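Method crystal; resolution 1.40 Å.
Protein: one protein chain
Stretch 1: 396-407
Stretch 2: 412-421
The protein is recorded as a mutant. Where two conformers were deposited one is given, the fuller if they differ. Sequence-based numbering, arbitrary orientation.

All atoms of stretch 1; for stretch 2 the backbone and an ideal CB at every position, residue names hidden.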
# COMPACT_ATOMS: atom_id res chain seq x y z
N ASN A 396 -20.09 11.64 -6.09
CA ASN A 396 -20.26 11.91 -4.65
C ASN A 396 -18.92 11.72 -3.94
O ASN A 396 -18.40 12.62 -3.31
CB ASN A 396 -21.36 10.97 -4.13
CG ASN A 396 -21.72 11.23 -2.70
OD1 ASN A 396 -21.75 12.38 -2.24
ND2 ASN A 396 -22.02 10.16 -1.97
N TRP A 397 -18.35 10.52 -4.10
CA TRP A 397 -17.02 10.20 -3.58
C TRP A 397 -15.90 10.62 -4.54
O TRP A 397 -14.83 11.06 -4.10
CB TRP A 397 -16.90 8.70 -3.27
CG TRP A 397 -17.75 8.28 -2.10
CD1 TRP A 397 -19.09 8.00 -2.12
CD2 TRP A 397 -17.33 8.14 -0.74
NE1 TRP A 397 -19.53 7.67 -0.86
CE2 TRP A 397 -18.47 7.76 0.01
CE3 TRP A 397 -16.11 8.30 -0.08
CZ2 TRP A 397 -18.42 7.52 1.39
CZ3 TRP A 397 -16.06 8.06 1.28
CH2 TRP A 397 -17.21 7.68 2.00
N GLY A 398 -16.12 10.44 -5.84
CA GLY A 398 -15.06 10.68 -6.84
C GLY A 398 -14.23 9.43 -7.06
O GLY A 398 -13.10 9.29 -6.55
N THR A 399 -14.80 8.51 -7.83
CA THR A 399 -14.18 7.20 -8.09
C THR A 399 -14.75 6.61 -9.36
O THR A 399 -15.93 6.83 -9.67
CB THR A 399 -14.36 6.24 -6.87
OG1 THR A 399 -13.71 4.98 -7.13
CG2 THR A 399 -15.80 5.97 -6.55
N LEU A 400 -13.92 5.84 -10.05
CA LEU A 400 -14.35 5.05 -11.21
C LEU A 400 -14.59 3.61 -10.79
O LEU A 400 -13.68 2.98 -10.25
CB LEU A 400 -13.25 5.11 -12.27
CG LEU A 400 -13.65 4.91 -13.70
CD1 LEU A 400 -14.49 6.10 -14.22
CD2 LEU A 400 -12.41 4.65 -14.56
N ILE A 401 -15.80 3.12 -11.06
CA ILE A 401 -16.23 1.78 -10.67
C ILE A 401 -16.56 1.02 -11.95
O ILE A 401 -17.35 1.47 -12.76
CB ILE A 401 -17.49 1.82 -9.76
CG1 ILE A 401 -17.22 2.67 -8.50
CG2 ILE A 401 -17.98 0.42 -9.43
CD1 ILE A 401 -18.48 3.05 -7.75
N GLY A 402 -15.96 -0.15 -12.11
CA GLY A 402 -16.31 -1.00 -13.23
C GLY A 402 -17.48 -1.91 -12.91
O GLY A 402 -17.58 -2.44 -11.78
N TYR A 403 -18.34 -2.14 -13.90
CA TYR A 403 -19.50 -3.06 -13.75
C TYR A 403 -19.41 -4.14 -14.82
O TYR A 403 -19.18 -3.80 -15.97
CB TYR A 403 -20.83 -2.33 -13.82
CG TYR A 403 -21.05 -1.41 -12.64
CD1 TYR A 403 -21.21 -1.91 -11.34
CD2 TYR A 403 -21.05 -0.04 -12.80
CE1 TYR A 403 -21.35 -1.05 -10.25
CE2 TYR A 403 -21.22 0.82 -11.73
CZ TYR A 403 -21.38 0.31 -10.46
OH TYR A 403 -21.54 1.22 -9.43
N PRO A 404 -19.62 -5.42 -14.46
CA PRO A 404 -20.00 -5.88 -13.11
C PRO A 404 -18.87 -5.80 -12.08
O PRO A 404 -17.69 -5.96 -12.41
CB PRO A 404 -20.42 -7.34 -13.32
CG PRO A 404 -20.28 -7.62 -14.76
CD PRO A 404 -19.61 -6.51 -15.46
N SER A 405 -19.28 -5.49 -10.85
CA SER A 405 -18.36 -5.34 -9.74
C SER A 405 -18.22 -6.65 -9.00
O SER A 405 -18.96 -7.63 -9.28
CB SER A 405 -18.95 -4.32 -8.78
OG SER A 405 -20.22 -4.76 -8.35
N SER A 406 -17.31 -6.68 -8.04
CA SER A 406 -17.21 -7.87 -7.19
C SER A 406 -16.48 -7.54 -5.89
O SER A 406 -15.67 -6.59 -5.84
CB SER A 406 -16.55 -9.03 -7.91
OG SER A 406 -15.26 -8.65 -8.35
N TYR A 407 -16.76 -8.36 -4.88
CA TYR A 407 -16.11 -8.27 -3.57
C TYR A 407 -16.14 -6.85 -2.98
O TYR A 407 -15.20 -6.43 -2.32
CB TYR A 407 -14.68 -8.81 -3.68
CG TYR A 407 -14.59 -10.20 -4.31
CD1 TYR A 407 -14.94 -11.34 -3.58
CD2 TYR A 407 -14.21 -10.37 -5.63
CE1 TYR A 407 -14.86 -12.61 -4.13
CE2 TYR A 407 -14.14 -11.63 -6.19
CZ TYR A 407 -14.47 -12.75 -5.44
OH TYR A 407 -14.40 -13.98 -6.02
N UNK A 412 -18.36 -0.73 -1.29
CA UNK A 412 -17.37 -0.52 -0.23
C UNK A 412 -16.09 0.12 -0.73
O UNK A 412 -15.16 0.36 0.05
CB UNK A 412 -17.04 -1.85 0.44
N UNK A 413 -16.00 0.35 -2.05
CA UNK A 413 -14.77 0.83 -2.67
C UNK A 413 -13.57 -0.02 -2.30
O UNK A 413 -12.42 0.44 -2.17
CB UNK A 413 -14.51 2.28 -2.27
N UNK A 414 -13.81 -1.33 -2.19
CA UNK A 414 -12.70 -2.25 -1.93
C UNK A 414 -11.85 -2.50 -3.18
O UNK A 414 -12.37 -2.58 -4.29
CB UNK A 414 -13.24 -3.58 -1.40
N UNK A 415 -10.54 -2.63 -2.98
CA UNK A 415 -9.73 -3.43 -3.90
C UNK A 415 -9.53 -2.86 -5.30
O UNK A 415 -9.19 -3.61 -6.22
CB UNK A 415 -10.37 -4.81 -4.03
N UNK A 416 -9.70 -1.56 -5.53
CA UNK A 416 -9.59 -1.11 -6.91
C UNK A 416 -8.19 -1.36 -7.49
O UNK A 416 -8.05 -1.60 -8.70
CB UNK A 416 -9.93 0.38 -7.00
N UNK A 417 -7.17 -1.23 -6.66
CA UNK A 417 -5.80 -1.51 -7.12
C UNK A 417 -5.64 -2.97 -7.57
O UNK A 417 -5.02 -3.22 -8.62
CB UNK A 417 -4.80 -1.20 -6.01
N UNK A 418 -6.23 -3.91 -6.82
CA UNK A 418 -6.14 -5.32 -7.20
C UNK A 418 -6.83 -5.53 -8.55
O UNK A 418 -6.30 -6.23 -9.43
CB UNK A 418 -6.77 -6.21 -6.13
N UNK A 419 -8.04 -5.01 -8.70
CA UNK A 419 -8.79 -5.26 -9.92
C UNK A 419 -8.12 -4.58 -11.10
O UNK A 419 -7.88 -5.19 -12.16
CB UNK A 419 -10.23 -4.78 -9.78
N UNK A 420 -7.86 -3.29 -10.96
CA UNK A 420 -7.42 -2.50 -12.09
C UNK A 420 -5.96 -2.77 -12.46
O UNK A 420 -5.58 -2.53 -13.60
CB UNK A 420 -7.61 -1.01 -11.79
N UNK A 421 -5.15 -3.26 -11.54
CA UNK A 421 -3.77 -3.60 -11.86
C UNK A 421 -3.67 -4.58 -13.03
O UNK A 421 -2.78 -4.45 -13.86
CB UNK A 421 -3.08 -4.19 -10.63

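At position 412 the CA-to-CB bond points away from stretch 1, and nothing of that stretch lies within 5.5 Å of the ideal CB. Many side chains would do, polar ones easily. The residue is Glu412, whose long chain brings its end nearer: OE2 accepts from a water that also donates weakly to Tyr407 O.

Position 413 has positive phi and psi (52/36), a region that favours glycine or asparagine but does not bar others. Its CB points sideways, yet Trp397, Thr399 and Ile401 offer carbon atoms to a chain long enough to reach them; leucine or methionine would suit, a beta-branched chain less well. It is Leu413, and its end closes the gap: CD2 lies 3.6 Å from Thr399 CG2 and 4.1 Å from Ile401 CD1, while CD1 lies 4.4 Å from Trp397 CB.

At 414 the CB points toward stretch 1, 3.6 Å from Tyr407 O, a carbonyl oxygen that can accept from a short donor: asparagine, serine or threonine. Asn414 supplies it, ND2 donating to Tyr407 O at 3.1 Å. The same ND2 donates weakly to Glu412 OE1.

Position 415 immediately precedes the helix, again with positive phi (70/21), where glycine, asparagine or aspartate would be plausible. Its CB points toward Tyr407. Asp415 makes no capping bond; instead, a water donates to both its OD2 (2.7 Å) and Tyr407 O (2.9 Å).

From 416 the helix begins, its CB directed toward the strand but too far for a small residue to touch it. A long or ringed side chain is needed. His416 extends its ring so that CE1 lies 3.3 Å from both Thr399 OG1 and Leu400 O. Thr399 OG1 and Ile401 CG1 lie at the ring's edge.

Positions 417 and 418 are out of reach of stretch 1, which therefore sets no preference; they are His417 and Phe418.

At 419 the CB points toward Ser406, whose hydroxyl and carbonyl could receive a long donor such as histidine, glutamine or lysine. His419 NE2 makes weak hydrogen bonds to Ser406 OG (3.4 Å) and Ser406 O (3.5 Å).

Position 420 faces Leu400 and Gly402 across a wide gap, suiting a long side chain with a polar tip. Tyr420 spans it: OH donates to Leu400 O at 2.7 Å and accepts a weak bond from Gly402 N at 3.2 Å.

Position 421 is out of reach; an ideal CB would come within 3.0 Å of His417 O, which favours the deposited Gly421.

Stretch 2 (412-421) ELNDHHFHYG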
# COMPACT_ATOMS: atom_id res chain seq x y z
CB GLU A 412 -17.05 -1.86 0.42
CG GLU A 412 -18.23 -2.49 1.13
CD GLU A 412 -17.87 -3.85 1.67
OE1 GLU A 412 -16.90 -3.94 2.45
OE2 GLU A 412 -18.54 -4.84 1.32
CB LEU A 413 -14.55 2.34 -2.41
CG LEU A 413 -15.62 3.22 -3.04
CD1 LEU A 413 -15.28 4.68 -2.78
CD2 LEU A 413 -15.88 2.97 -4.53
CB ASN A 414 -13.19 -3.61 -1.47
CG ASN A 414 -13.88 -3.60 -0.12
OD1 ASN A 414 -13.65 -2.74 0.72
ND2 ASN A 414 -14.78 -4.57 0.07
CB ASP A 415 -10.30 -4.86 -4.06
CG ASP A 415 -10.39 -5.65 -2.76
OD1 ASP A 415 -9.95 -5.15 -1.72
OD2 ASP A 415 -10.95 -6.77 -2.79
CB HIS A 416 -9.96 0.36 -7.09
CG HIS A 416 -11.43 0.61 -6.97
ND1 HIS A 416 -12.01 1.79 -7.40
CD2 HIS A 416 -12.44 -0.14 -6.48
CE1 HIS A 416 -13.32 1.73 -7.20
NE2 HIS A 416 -13.60 0.57 -6.63
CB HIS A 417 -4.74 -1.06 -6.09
CG HIS A 417 -4.80 -1.75 -4.75
ND1 HIS A 417 -5.96 -2.25 -4.20
CD2 HIS A 417 -3.83 -2.01 -3.86
CE1 HIS A 417 -5.69 -2.78 -3.03
NE2 HIS A 417 -4.40 -2.65 -2.80
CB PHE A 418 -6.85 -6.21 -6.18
CG PHE A 418 -6.29 -6.16 -4.77
CD1 PHE A 418 -4.99 -5.79 -4.49
CD2 PHE A 418 -7.10 -6.58 -3.72
CE1 PHE A 418 -4.50 -5.86 -3.19
CE2 PHE A 418 -6.62 -6.61 -2.43
CZ PHE A 418 -5.32 -6.26 -2.18
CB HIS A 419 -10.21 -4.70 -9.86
CG HIS A 419 -11.16 -5.38 -8.93
ND1 HIS A 419 -10.88 -5.81 -7.65
CD2 HIS A 419 -12.48 -5.60 -9.11
CE1 HIS A 419 -12.00 -6.27 -7.10
NE2 HIS A 419 -12.97 -6.15 -7.97
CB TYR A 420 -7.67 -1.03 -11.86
CG TYR A 420 -9.12 -0.63 -11.64
CD1 TYR A 420 -10.16 -1.51 -11.82
CD2 TYR A 420 -9.42 0.65 -11.19
CE1 TYR A 420 -11.47 -1.14 -11.58
CE2 TYR A 420 -10.71 1.02 -10.94
CZ TYR A 420 -11.74 0.13 -11.11
OH TYR A 420 -13.04 0.46 -10.87
O HOH W 1 -12.86 -7.46 -0.99
O HOH W 2 -16.88 -7.00 0.56
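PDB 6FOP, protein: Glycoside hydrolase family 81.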